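Local coordinates for protein hydrolase, alpha/beta hydrolase FOLD family (Staphylococcus aureus, PDB 2XMZ) that catalyses, as the MenH synthase of menaquinone biosynthesis, the pyruvate-eliminating formation of 2-succinyl-6-hydroxy-2,4-cyclohexadiene-1-carboxylate, at residues 23-28 with 51-56; 46-51 with 71-76; 62-67 with 181-186; 144-149 with 175-180. One frame throughout, in Å; residues are numbered along the deposited sequence. Where two conformers were deposited one is given.

Interaction 1 (23-28 with 51-56); sequences HGFLSD and PGHGED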
loop_
_atom_site.group_PDB
_atom_site.type_symbol
_atom_site.label_atom_id
_atom_site.label_comp_id
_atom_site.label_asym_id
_atom_site.label_seq_id
_atom_site.Cartn_x
_atom_site.Cartn_y
_atom_site.Cartn_z
ATOM N N HIS A 23 -3.165 2.587 0.750
ATOM C CA HIS A 23 -3.244 2.589 -0.709
ATOM C C HIS A 23 -1.844 2.740 -1.322
ATOM O O HIS A 23 -0.846 2.833 -0.604
ATOM C CB HIS A 23 -4.102 3.781 -1.153
ATOM C CG HIS A 23 -3.561 5.090 -0.658
ATOM N ND1 HIS A 23 -2.609 5.804 -1.350
ATOM C CD2 HIS A 23 -3.780 5.770 0.493
ATOM C CE1 HIS A 23 -2.276 6.878 -0.654
ATOM N NE2 HIS A 23 -2.971 6.880 0.471
ATOM N N GLY A 24 -1.788 2.813 -2.652
ATOM C CA GLY A 24 -0.532 2.963 -3.380
ATOM C C GLY A 24 -0.324 4.393 -3.894
ATOM O O GLY A 24 -1.184 5.266 -3.706
ATOM N N PHE A 25 0.815 4.606 -4.534
ATOM C CA PHE A 25 1.206 5.883 -5.102
ATOM C C PHE A 25 0.207 6.370 -6.150
ATOM O O PHE A 25 -0.344 5.564 -6.921
ATOM C CB PHE A 25 2.606 5.774 -5.710
ATOM C CG PHE A 25 3.087 7.064 -6.314
ATOM C CD1 PHE A 25 3.364 8.158 -5.494
ATOM C CD2 PHE A 25 3.254 7.188 -7.684
ATOM C CE1 PHE A 25 3.800 9.350 -6.023
ATOM C CE2 PHE A 25 3.699 8.390 -8.244
ATOM C CZ PHE A 25 3.974 9.481 -7.412
ATOM N N LEU A 26 -0.029 7.676 -6.185
ATOM C CA LEU A 26 -0.888 8.295 -7.206
ATOM C C LEU A 26 -2.327 7.809 -7.090
ATOM O O LEU A 26 -3.039 7.649 -8.089
ATOM C CB LEU A 26 -0.379 7.998 -8.624
ATOM C CG LEU A 26 0.290 8.996 -9.574
ATOM C CD1 LEU A 26 0.194 8.457 -11.008
ATOM C CD2 LEU A 26 -0.262 10.401 -9.520
ATOM N N SER A 27 -2.758 7.564 -5.866
ATOM C CA SER A 27 -4.059 6.975 -5.627
ATOM C C SER A 27 -4.399 7.375 -4.223
ATOM O O SER A 27 -3.698 8.193 -3.634
ATOM C CB SER A 27 -3.976 5.447 -5.759
ATOM O OG SER A 27 -5.198 4.817 -5.394
ATOM N N ASP A 28 -5.496 6.847 -3.691
ATOM C CA ASP A 28 -5.828 7.104 -2.314
ATOM C C ASP A 28 -6.786 6.017 -1.856
ATOM O O ASP A 28 -7.002 5.005 -2.558
ATOM C CB ASP A 28 -6.390 8.540 -2.102
ATOM C CG ASP A 28 -7.555 8.871 -3.007
ATOM O OD1 ASP A 28 -7.483 9.884 -3.744
ATOM O OD2 ASP A 28 -8.569 8.153 -2.992
ATOM N N PRO A 51 0.677 10.539 3.269
ATOM C CA PRO A 51 1.094 11.917 3.017
ATOM C C PRO A 51 1.087 12.275 1.529
ATOM O O PRO A 51 1.647 11.531 0.674
ATOM C CB PRO A 51 2.515 11.947 3.566
ATOM C CG PRO A 51 2.461 10.962 4.715
ATOM C CD PRO A 51 1.599 9.848 4.200
ATOM N N GLY A 52 0.465 13.412 1.245
ATOM C CA GLY A 52 0.324 13.938 -0.119
ATOM C C GLY A 52 -0.824 13.370 -0.937
ATOM O O GLY A 52 -1.134 13.894 -2.012
ATOM N N HIS A 53 -1.429 12.286 -0.470
ATOM C CA HIS A 53 -2.447 11.583 -1.254
ATOM C C HIS A 53 -3.879 11.788 -0.771
ATOM O O HIS A 53 -4.151 11.817 0.450
ATOM C CB HIS A 53 -2.156 10.082 -1.288
ATOM C CG HIS A 53 -0.907 9.732 -2.040
ATOM N ND1 HIS A 53 0.350 10.079 -1.596
ATOM C CD2 HIS A 53 -0.729 9.116 -3.230
ATOM C CE1 HIS A 53 1.254 9.667 -2.469
ATOM N NE2 HIS A 53 0.625 9.077 -3.468
ATOM N N GLY A 54 -4.797 11.859 -1.744
ATOM C CA GLY A 54 -6.216 11.998 -1.454
ATOM C C GLY A 54 -6.497 13.137 -0.503
ATOM O O GLY A 54 -6.170 14.291 -0.784
ATOM N N GLU A 55 -7.100 12.803 0.636
ATOM C CA GLU A 55 -7.557 13.830 1.561
ATOM C C GLU A 55 -6.519 14.188 2.621
ATOM O O GLU A 55 -6.811 14.929 3.542
ATOM C CB GLU A 55 -8.909 13.427 2.160
ATOM C CG GLU A 55 -10.059 13.528 1.127
ATOM C CD GLU A 55 -11.437 13.242 1.718
ATOM O OE1 GLU A 55 -12.325 12.820 0.958
ATOM O OE2 GLU A 55 -11.636 13.431 2.936
ATOM N N ASP A 56 -5.298 13.667 2.470
ATOM C CA ASP A 56 -4.227 13.980 3.398
ATOM C C ASP A 56 -3.945 15.474 3.449
ATOM O O ASP A 56 -3.989 16.168 2.426
ATOM C CB ASP A 56 -2.939 13.248 3.023
ATOM C CG ASP A 56 -1.754 13.754 3.807
ATOM O OD1 ASP A 56 -1.595 13.313 4.975
ATOM O OD2 ASP A 56 -1.029 14.635 3.274
#
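A buried loop-to-loop contact, polar at its centre and aromatic around it, brings His-53 of 51-56 against His-23, Phe-25 and Leu-26. The loops follow strands 17-22 and 44-48, two neighbours in the central sheet. The evidence lies in the imidazole of His-53, which is gripped at both nitrogens. Leu-26 N donates to His-53 NE2 over 3.1 Å, with an N-H...acceptor angle of 154° and the donor in the ring plane. His-53 ND1 donates to Pro-51 O at 3.0 Å, which fixes the rotation of the ring. Phe-25 CD1 comes to the rim of this ring, 3.5 Å from His-53 NE2. The His-23 ring meets the side-chain stem of His-53, His-23 CE1 lying 3.3 Å from His-53 CB. It too is fastened twice, His-23 ND1 donating to Gly-24 O at 2.8 Å and NE2 bonding to Leu-50 N. Beside them Asp-28 CB packs 3.5 Å from Gly-54 CA, while its carboxylate forms a salt bridge with Arg-30. A His-Gly loop after a central strand is typical of alpha/beta hydrolases, where it commonly contributes to the oxyanion hole; Gly-24 lies near the probable nucleophile elbow, consistent with that placement.

Interaction 2 (46-51 with 71-76); sequences ITIDLP and TLLDRI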
loop_
_atom_site.group_PDB
_atom_site.type_symbol
_atom_site.label_atom_id
_atom_site.label_comp_id
_atom_site.label_asym_id
_atom_site.label_seq_id
_atom_site.Cartn_x
_atom_site.Cartn_y
_atom_site.Cartn_z
ATOM N N ILE A 46 -10.617 0.597 8.613
ATOM C CA ILE A 46 -10.048 1.925 8.542
ATOM C C ILE A 46 -9.315 2.064 7.215
ATOM O O ILE A 46 -8.605 1.164 6.774
ATOM C CB ILE A 46 -9.036 2.200 9.683
ATOM C CG1 ILE A 46 -9.746 2.179 11.035
ATOM C CG2 ILE A 46 -8.331 3.560 9.487
ATOM C CD1 ILE A 46 -8.784 2.141 12.222
ATOM N N THR A 47 -9.498 3.207 6.570
ATOM C CA THR A 47 -8.678 3.526 5.425
ATOM C C THR A 47 -7.920 4.762 5.819
ATOM O O THR A 47 -8.472 5.622 6.513
ATOM C CB THR A 47 -9.515 3.782 4.160
ATOM O OG1 THR A 47 -10.419 4.853 4.390
ATOM C CG2 THR A 47 -10.283 2.510 3.735
ATOM N N ILE A 48 -6.666 4.843 5.377
ATOM C CA ILE A 48 -5.807 5.981 5.652
ATOM C C ILE A 48 -5.196 6.465 4.328
ATOM O O ILE A 48 -4.627 5.678 3.555
ATOM C CB ILE A 48 -4.668 5.621 6.633
ATOM C CG1 ILE A 48 -5.234 5.031 7.935
ATOM C CG2 ILE A 48 -3.800 6.867 6.940
ATOM C CD1 ILE A 48 -4.130 4.406 8.860
ATOM N N ASP A 49 -5.347 7.755 4.091
ATOM C CA ASP A 49 -4.650 8.442 3.022
ATOM C C ASP A 49 -3.247 8.816 3.490
ATOM O O ASP A 49 -3.092 9.483 4.507
ATOM C CB ASP A 49 -5.420 9.697 2.616
ATOM C CG ASP A 49 -6.617 9.387 1.750
ATOM O OD1 ASP A 49 -6.725 8.236 1.290
ATOM O OD2 ASP A 49 -7.460 10.281 1.544
ATOM N N LEU A 50 -2.243 8.386 2.746
ATOM C CA LEU A 50 -0.856 8.613 3.117
ATOM C C LEU A 50 -0.443 10.041 2.706
ATOM O O LEU A 50 -1.149 10.695 1.907
ATOM C CB LEU A 50 0.047 7.522 2.493
ATOM C CG LEU A 50 -0.184 6.120 3.114
ATOM C CD1 LEU A 50 0.329 4.975 2.227
ATOM C CD2 LEU A 50 0.438 6.051 4.524
ATOM N N PRO A 51 0.677 10.539 3.269
ATOM C CA PRO A 51 1.094 11.917 3.017
ATOM C C PRO A 51 1.087 12.275 1.529
ATOM O O PRO A 51 1.647 11.531 0.674
ATOM C CB PRO A 51 2.515 11.947 3.566
ATOM C CG PRO A 51 2.461 10.962 4.715
ATOM C CD PRO A 51 1.599 9.848 4.200
ATOM N N THR A 71 4.815 7.958 12.785
ATOM C CA THR A 71 4.140 8.776 13.786
ATOM C C THR A 71 2.688 9.019 13.428
ATOM O O THR A 71 1.799 8.920 14.265
ATOM C CB THR A 71 4.853 10.117 13.994
ATOM O OG1 THR A 71 6.135 9.858 14.567
ATOM C CG2 THR A 71 4.054 11.033 14.939
ATOM N N LEU A 72 2.466 9.372 12.173
ATOM C CA LEU A 72 1.141 9.536 11.635
ATOM C C LEU A 72 0.269 8.330 11.947
ATOM O O LEU A 72 -0.863 8.466 12.458
ATOM C CB LEU A 72 1.273 9.706 10.119
ATOM C CG LEU A 72 0.112 10.128 9.247
ATOM C CD1 LEU A 72 0.707 10.739 7.962
ATOM C CD2 LEU A 72 -0.819 8.930 8.919
ATOM N N LEU A 73 0.798 7.152 11.637
ATOM C CA LEU A 73 0.064 5.917 11.864
ATOM C C LEU A 73 -0.072 5.589 13.352
ATOM O O LEU A 73 -1.131 5.139 13.776
ATOM C CB LEU A 73 0.695 4.741 11.110
ATOM C CG LEU A 73 0.832 4.806 9.588
ATOM C CD1 LEU A 73 1.284 3.419 9.069
ATOM C CD2 LEU A 73 -0.453 5.237 8.897
ATOM N N ASP A 74 0.987 5.808 14.136
ATOM C CA ASP A 74 0.926 5.618 15.603
ATOM C C ASP A 74 -0.301 6.347 16.185
ATOM O O ASP A 74 -1.051 5.808 17.004
ATOM C CB ASP A 74 2.180 6.182 16.293
ATOM C CG ASP A 74 3.442 5.342 16.076
ATOM O OD1 ASP A 74 3.409 4.129 15.730
ATOM O OD2 ASP A 74 4.516 5.919 16.307
ATOM N N ARG A 75 -0.501 7.572 15.717
ATOM C CA ARG A 75 -1.533 8.453 16.224
ATOM C C ARG A 75 -2.915 7.946 15.906
ATOM O O ARG A 75 -3.825 8.073 16.720
ATOM C CB ARG A 75 -1.332 9.866 15.681
ATOM C CG ARG A 75 -0.160 10.553 16.330
ATOM C CD ARG A 75 0.134 11.859 15.637
ATOM N NE ARG A 75 1.257 12.552 16.254
ATOM C CZ ARG A 75 1.728 13.721 15.833
ATOM N NH1 ARG A 75 1.155 14.335 14.810
ATOM N NH2 ARG A 75 2.758 14.279 16.437
ATOM N N ILE A 76 -3.070 7.355 14.731
ATOM C CA ILE A 76 -4.359 6.784 14.372
ATOM C C ILE A 76 -4.573 5.509 15.149
ATOM O O ILE A 76 -5.598 5.349 15.829
ATOM C CB ILE A 76 -4.454 6.477 12.866
ATOM C CG1 ILE A 76 -4.626 7.791 12.100
ATOM C CG2 ILE A 76 -5.632 5.524 12.609
ATOM C CD1 ILE A 76 -4.228 7.713 10.621
#
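Ile-48 is the hub, meeting Leu-72, Leu-73 and Ile-76 of the helix with its two branches. Its CD1 and that of Ile-76 approach tip to tip, 3.7 Å apart. The same Ile-48 methyl lies 3.8 Å from Leu-73 CD2, the side chains passing at a slant. On the other branch Ile-48 CG2 stands 4.1 Å from Leu-72 CD2 and 3.8 Å from Ile-76 CD1, which thus meets both branches; chi1 of -56° sets CG1 anti to the carbonyl carbon, with CG2 anti to the backbone N. Leu-72 spreads its second methyl further along the segment, where Leu-72 CD1 meets Pro-51 CG at 3.7 Å.

Outside this shell, Val-20 and Leu-22 of strand 17-22 touch Ile-48, Val-96 and Tyr-100 of helix 92-103 back Leu-73, and Tyr-6 touches Ile-76. Strand 46-48 and helix 71-76 run nearly antiparallel, at 156°, with axes 11.2 Å apart at closest approach. That geometry fits a beta-alpha-beta crossover, in which helix 66-77 carries the chain from strand 44-48 to the parallel strand 84-90. Contacts here are between carbon atoms and no hydrogen bond crosses, which implies that dispersion and burial of apolar surface hold the helix on the sheet.

Interaction 3 (62-67 with 181-186); sequences ETWNFD and PHKMAK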
loop_
_atom_site.group_PDB
_atom_site.type_symbol
_atom_site.label_atom_id
_atom_site.label_comp_id
_atom_site.label_asym_id
_atom_site.label_seq_id
_atom_site.Cartn_x
_atom_site.Cartn_y
_atom_site.Cartn_z
ATOM N N GLU A 62 7.026 19.818 6.116
ATOM C CA GLU A 62 7.629 18.739 6.886
ATOM C C GLU A 62 8.084 17.641 5.946
ATOM O O GLU A 62 7.485 17.432 4.888
ATOM C CB GLU A 62 6.639 18.183 7.893
ATOM C CG GLU A 62 6.098 19.261 8.806
ATOM C CD GLU A 62 5.690 18.728 10.150
ATOM O OE1 GLU A 62 6.152 17.618 10.512
ATOM O OE2 GLU A 62 4.919 19.433 10.842
ATOM N N THR A 63 9.139 16.938 6.343
ATOM C CA THR A 63 9.630 15.830 5.567
ATOM C C THR A 63 8.744 14.587 5.771
ATOM O O THR A 63 8.591 14.066 6.893
ATOM C CB THR A 63 11.088 15.509 5.910
ATOM O OG1 THR A 63 11.905 16.667 5.696
ATOM C CG2 THR A 63 11.602 14.340 5.045
ATOM N N TRP A 64 8.179 14.089 4.678
ATOM C CA TRP A 64 7.309 12.947 4.779
ATOM C C TRP A 64 8.103 11.648 4.717
ATOM O O TRP A 64 7.807 10.790 3.917
ATOM C CB TRP A 64 6.260 12.974 3.672
ATOM C CG TRP A 64 5.407 14.223 3.665
ATOM C CD1 TRP A 64 5.229 15.128 4.690
ATOM C CD2 TRP A 64 4.605 14.663 2.597
ATOM N NE1 TRP A 64 4.363 16.124 4.291
ATOM C CE2 TRP A 64 3.963 15.852 3.010
ATOM C CE3 TRP A 64 4.383 14.186 1.298
ATOM C CZ2 TRP A 64 3.103 16.558 2.179
ATOM C CZ3 TRP A 64 3.517 14.893 0.474
ATOM C CH2 TRP A 64 2.890 16.054 0.919
ATOM N N ASN A 65 9.112 11.511 5.564
ATOM C CA ASN A 65 9.915 10.288 5.580
ATOM C C ASN A 65 9.190 9.160 6.341
ATOM O O ASN A 65 8.078 9.347 6.828
ATOM C CB ASN A 65 11.332 10.586 6.110
ATOM C CG ASN A 65 11.322 11.248 7.489
ATOM O OD1 ASN A 65 10.392 11.065 8.280
ATOM N ND2 ASN A 65 12.354 12.027 7.773
ATOM N N PHE A 66 9.792 7.987 6.428
ATOM C CA PHE A 66 9.133 6.882 7.098
ATOM C C PHE A 66 8.844 7.082 8.593
ATOM O O PHE A 66 7.853 6.565 9.100
ATOM C CB PHE A 66 9.839 5.553 6.797
ATOM C CG PHE A 66 9.467 5.000 5.451
ATOM C CD1 PHE A 66 8.392 4.122 5.329
ATOM C CD2 PHE A 66 10.135 5.438 4.291
ATOM C CE1 PHE A 66 8.001 3.639 4.060
ATOM C CE2 PHE A 66 9.753 4.989 3.034
ATOM C CZ PHE A 66 8.705 4.064 2.913
ATOM N N ASP A 67 9.682 7.851 9.280
ATOM C CA ASP A 67 9.459 8.070 10.696
ATOM C C ASP A 67 8.273 9.006 10.899
ATOM O O ASP A 67 7.469 8.798 11.805
ATOM C CB ASP A 67 10.681 8.661 11.396
ATOM C CG ASP A 67 10.445 8.866 12.893
ATOM O OD1 ASP A 67 10.428 10.020 13.362
ATOM O OD2 ASP A 67 10.242 7.868 13.604
ATOM N N PRO A 181 -0.114 17.248 -8.212
ATOM C CA PRO A 181 1.238 16.904 -8.709
ATOM C C PRO A 181 2.392 17.354 -7.806
ATOM O O PRO A 181 3.368 16.609 -7.648
ATOM C CB PRO A 181 1.320 17.598 -10.079
ATOM C CG PRO A 181 0.211 18.621 -10.086
ATOM C CD PRO A 181 -0.878 18.045 -9.195
ATOM N N HIS A 182 2.272 18.533 -7.199
ATOM C CA HIS A 182 3.285 18.996 -6.244
ATOM C C HIS A 182 3.395 18.061 -5.026
ATOM O O HIS A 182 4.510 17.765 -4.544
ATOM C CB HIS A 182 3.082 20.490 -5.872
ATOM C CG HIS A 182 2.012 20.725 -4.846
ATOM N ND1 HIS A 182 0.676 20.842 -5.171
ATOM C CD2 HIS A 182 2.083 20.861 -3.500
ATOM C CE1 HIS A 182 -0.032 21.038 -4.067
ATOM N NE2 HIS A 182 0.798 21.057 -3.039
ATOM N N LYS A 183 2.250 17.554 -4.552
ATOM C CA LYS A 183 2.259 16.584 -3.476
ATOM C C LYS A 183 2.805 15.235 -3.915
ATOM O O LYS A 183 3.518 14.602 -3.152
ATOM C CB LYS A 183 0.872 16.415 -2.831
ATOM C CG LYS A 183 0.419 17.667 -2.135
ATOM C CD LYS A 183 -0.875 17.481 -1.354
ATOM C CE LYS A 183 -1.269 18.802 -0.676
ATOM N NZ LYS A 183 -2.411 18.598 0.247
ATOM N N MET A 184 2.475 14.800 -5.139
ATOM C CA MET A 184 3.023 13.557 -5.661
ATOM C C MET A 184 4.544 13.656 -5.728
ATOM O O MET A 184 5.236 12.717 -5.375
ATOM C CB MET A 184 2.408 13.218 -7.034
ATOM C CG MET A 184 0.886 12.963 -6.969
ATOM S SD MET A 184 0.513 11.507 -5.906
ATOM C CE MET A 184 0.126 12.300 -4.341
ATOM N N ALA A 185 5.047 14.810 -6.154
ATOM C CA ALA A 185 6.489 15.054 -6.210
ATOM C C ALA A 185 7.130 14.932 -4.821
ATOM O O ALA A 185 8.158 14.273 -4.666
ATOM C CB ALA A 185 6.776 16.440 -6.822
ATOM N N LYS A 186 6.499 15.534 -3.808
ATOM C CA LYS A 186 7.038 15.493 -2.482
ATOM C C LYS A 186 6.994 14.061 -1.967
ATOM O O LYS A 186 7.959 13.614 -1.378
ATOM C CB LYS A 186 6.347 16.492 -1.545
ATOM C CG LYS A 186 6.974 16.533 -0.142
ATOM C CD LYS A 186 6.325 17.586 0.733
ATOM C CE LYS A 186 6.802 17.496 2.197
ATOM N NZ LYS A 186 8.280 17.652 2.312
#
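Lys-186 lies across one face of the Trp-64 indole in a combined CH-pi and cation-pi contact, joining the segment that leads into helix 66-77 to helix 181-191, one of the helices inserted as a cap between strands 110-114 and 210-215 of the alpha/beta hydrolase fold. The tight part is this overlap. Lys-186 CE sits 3.4 Å from the centroid of the five-membered ring of Trp-64, 13° off the ring normal, while CD rides over the CE2-CZ2 side of the indole, 3.7 Å from Trp-64 CZ2. A bend at chi4 (59°) after an otherwise extended chain places Lys-186 NZ 4.5 Å from the same centroid, 3° off the normal. The rim of the indole is engaged as well, for Trp-64 CZ3 lies 3.6 Å from Lys-183 O, near the ring plane, and Trp-64 NE1 is hydrogen-bonded to Ser-59 O.

The solvent side is looser. Glu-62 and Thr-63 are exposed, the Glu-62 side chain leads away from the helix, and Lys-183 approaches the indole with CG at 4.2 Å from Trp-64 CH2. The ammonium's bond to Glu-62 O is weak and its geometry doubtful. The charged partner of the ammonium is Asp-190: its OD2 takes a salt bridge from Lys-186 NZ and a hydrogen bond from Trp-64 N.

Interaction 4 (144-149 with 175-180); sequences GIELFV and QRLSQS
Ile-145 presses its CG1-CD1 branch against the backbone carbonyls of Arg-176 and Gln-179, with Ile-145 CG1 at 3.4 Å from Arg-176 O. The same atom is 3.5 Å from Gln-179 O. Its other branch takes a third carbonyl, Ile-145 CG2 lying 3.4 Å from Leu-177 O; chi1 of -165° sets CG1 anti to the backbone N and leaves CG2 between N and C. One turn on, Val-149 CG2 rests 3.6 Å from Arg-176 CB, the two side chains crossing at a slant. Leu-177 reaches back over helix 145-149, its CD2 packing 3.7 Å from Glu-146 CA and 3.8 Å from Val-149 CB.

The carbonyl-rich turn is held from within. Gln-175 O accepts Gln-179 NE2 (2.9 Å) and Ser-178 OG from opposite faces of its plane. Gln-179 NE2 also bonds Asp-28, and the guanidinium of Arg-176 makes a cation-pi contact with Phe-158. Thus helices 145-152 and 166-177, both in the helical cap region, meet where the second gives way to the turn before helix 181-191. Since no hydrogen bond crosses, methyl and methylene groups on carbonyl oxygens and on one another imply adhesion by shape and dispersion, with little directional restraint.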
loop_
_atom_site.group_PDB
_atom_site.type_symbol
_atom_site.label_atom_id
_atom_site.label_comp_id
_atom_site.label_asym_id
_atom_site.label_seq_id
_atom_site.Cartn_x
_atom_site.Cartn_y
_atom_site.Cartn_z
ATOM N N GLY A 144 2.870 18.880 -14.726
ATOM C CA GLY A 144 1.512 18.715 -14.181
ATOM C C GLY A 144 1.015 17.281 -14.085
ATOM O O GLY A 144 1.711 16.342 -14.478
ATOM N N ILE A 145 -0.209 17.105 -13.588
ATOM C CA ILE A 145 -0.704 15.756 -13.282
ATOM C C ILE A 145 -1.047 14.976 -14.549
ATOM O O ILE A 145 -0.642 13.828 -14.687
ATOM C CB ILE A 145 -1.898 15.753 -12.267
ATOM C CG1 ILE A 145 -2.128 14.348 -11.692
ATOM C CG2 ILE A 145 -3.193 16.293 -12.893
ATOM C CD1 ILE A 145 -0.928 13.767 -10.981
ATOM N N GLU A 146 -1.753 15.614 -15.483
ATOM C CA GLU A 146 -2.289 14.917 -16.643
ATOM C C GLU A 146 -1.197 14.245 -17.484
ATOM O O GLU A 146 -1.301 13.061 -17.803
ATOM C CB GLU A 146 -3.174 15.841 -17.501
ATOM C CG GLU A 146 -3.942 15.098 -18.604
ATOM C CD GLU A 146 -4.998 15.957 -19.280
ATOM O OE1 GLU A 146 -5.460 16.936 -18.656
ATOM O OE2 GLU A 146 -5.363 15.661 -20.437
ATOM N N LEU A 147 -0.144 14.990 -17.808
ATOM C CA LEU A 147 0.933 14.468 -18.647
ATOM C C LEU A 147 1.677 13.335 -17.921
ATOM O O LEU A 147 2.026 12.320 -18.519
ATOM C CB LEU A 147 1.874 15.598 -19.097
ATOM C CG LEU A 147 1.258 16.682 -20.022
ATOM C CD1 LEU A 147 2.157 17.910 -20.132
ATOM C CD2 LEU A 147 0.862 16.182 -21.426
ATOM N N PHE A 148 1.877 13.501 -16.618
ATOM C CA PHE A 148 2.487 12.441 -15.813
ATOM C C PHE A 148 1.686 11.149 -15.850
ATOM O O PHE A 148 2.250 10.072 -16.074
ATOM C CB PHE A 148 2.710 12.900 -14.370
ATOM C CG PHE A 148 3.456 11.905 -13.549
ATOM C CD1 PHE A 148 4.852 11.870 -13.569
ATOM C CD2 PHE A 148 2.764 10.972 -12.779
ATOM C CE1 PHE A 148 5.543 10.935 -12.828
ATOM C CE2 PHE A 148 3.454 10.028 -12.029
ATOM C CZ PHE A 148 4.849 10.015 -12.054
ATOM N N VAL A 149 0.373 11.261 -15.623
ATOM C CA VAL A 149 -0.538 10.107 -15.623
ATOM C C VAL A 149 -0.557 9.429 -17.000
ATOM O O VAL A 149 -0.553 8.203 -17.089
ATOM C CB VAL A 149 -1.978 10.502 -15.179
ATOM C CG1 VAL A 149 -2.959 9.347 -15.361
ATOM C CG2 VAL A 149 -1.996 10.935 -13.711
ATOM N N GLN A 175 -8.703 8.789 -10.344
ATOM C CA GLN A 175 -8.060 8.777 -9.040
ATOM C C GLN A 175 -6.647 9.350 -9.132
ATOM O O GLN A 175 -6.215 10.104 -8.250
ATOM C CB GLN A 175 -8.033 7.366 -8.460
ATOM C CG GLN A 175 -9.314 6.943 -7.707
ATOM C CD GLN A 175 -9.436 5.433 -7.509
ATOM O OE1 GLN A 175 -8.460 4.686 -7.656
ATOM N NE2 GLN A 175 -10.641 4.980 -7.169
ATOM N N ARG A 176 -5.940 9.005 -10.205
ATOM C CA ARG A 176 -4.597 9.535 -10.453
ATOM C C ARG A 176 -4.628 11.054 -10.785
ATOM O O ARG A 176 -3.846 11.844 -10.235
ATOM C CB ARG A 176 -3.920 8.744 -11.588
ATOM C CG ARG A 176 -3.719 7.227 -11.280
ATOM C CD ARG A 176 -3.068 6.533 -12.466
ATOM N NE ARG A 176 -2.586 5.185 -12.159
ATOM C CZ ARG A 176 -2.388 4.233 -13.067
ATOM N NH1 ARG A 176 -2.636 4.458 -14.356
ATOM N NH2 ARG A 176 -1.933 3.046 -12.680
ATOM N N LEU A 177 -5.544 11.447 -11.674
ATOM C CA LEU A 177 -5.657 12.841 -12.145
ATOM C C LEU A 177 -6.067 13.794 -11.033
ATOM O O LEU A 177 -5.801 15.007 -11.093
ATOM C CB LEU A 177 -6.641 12.940 -13.317
ATOM C CG LEU A 177 -6.227 12.266 -14.644
ATOM C CD1 LEU A 177 -7.332 12.385 -15.706
ATOM C CD2 LEU A 177 -4.926 12.831 -15.164
ATOM N N SER A 178 -6.722 13.255 -10.008
ATOM C CA SER A 178 -7.181 14.098 -8.915
ATOM C C SER A 178 -6.075 14.333 -7.892
ATOM O O SER A 178 -6.222 15.170 -7.009
ATOM C CB SER A 178 -8.382 13.482 -8.228
ATOM O OG SER A 178 -7.949 12.366 -7.488
ATOM N N GLN A 179 -4.960 13.617 -8.012
ATOM C CA GLN A 179 -3.857 13.837 -7.081
ATOM C C GLN A 179 -3.185 15.155 -7.398
ATOM O O GLN A 179 -3.157 15.580 -8.542
ATOM C CB GLN A 179 -2.841 12.684 -7.125
ATOM C CG GLN A 179 -3.423 11.310 -6.789
ATOM C CD GLN A 179 -4.255 11.309 -5.502
ATOM O OE1 GLN A 179 -3.846 11.883 -4.488
ATOM N NE2 GLN A 179 -5.422 10.650 -5.543
ATOM N N SER A 180 -2.687 15.827 -6.372
ATOM C CA SER A 180 -1.944 17.070 -6.561
ATOM C C SER A 180 -0.515 16.748 -7.027
ATOM O O SER A 180 0.217 16.034 -6.315
ATOM C CB SER A 180 -1.911 17.812 -5.236
ATOM O OG SER A 180 -1.155 18.987 -5.362
#

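Interaction 1 touches each of the other three. It shares Pro-51 with interaction 2, their centres 11 Å apart. Towards the cap, Gln-179 of interaction 4 spans to interaction 1 with a probable bond, Gly-54 N to Gln-179 OE1 at 2.9 Å. Met-184 CE of segment 181-186 packs 3.4 Å from His-53 NE2, tying in interaction 3, and Pro-51 CB lies 3.6 Å from Trp-64 CD2, joining interactions 2 and 3. Interactions 2 and 4 do not touch; their centres are 23 Å apart. Gly-24 of interaction 1 and Arg-176 of interaction 4 lie near, without touching, the probable triad Ser-91, His-245 and Asp-218.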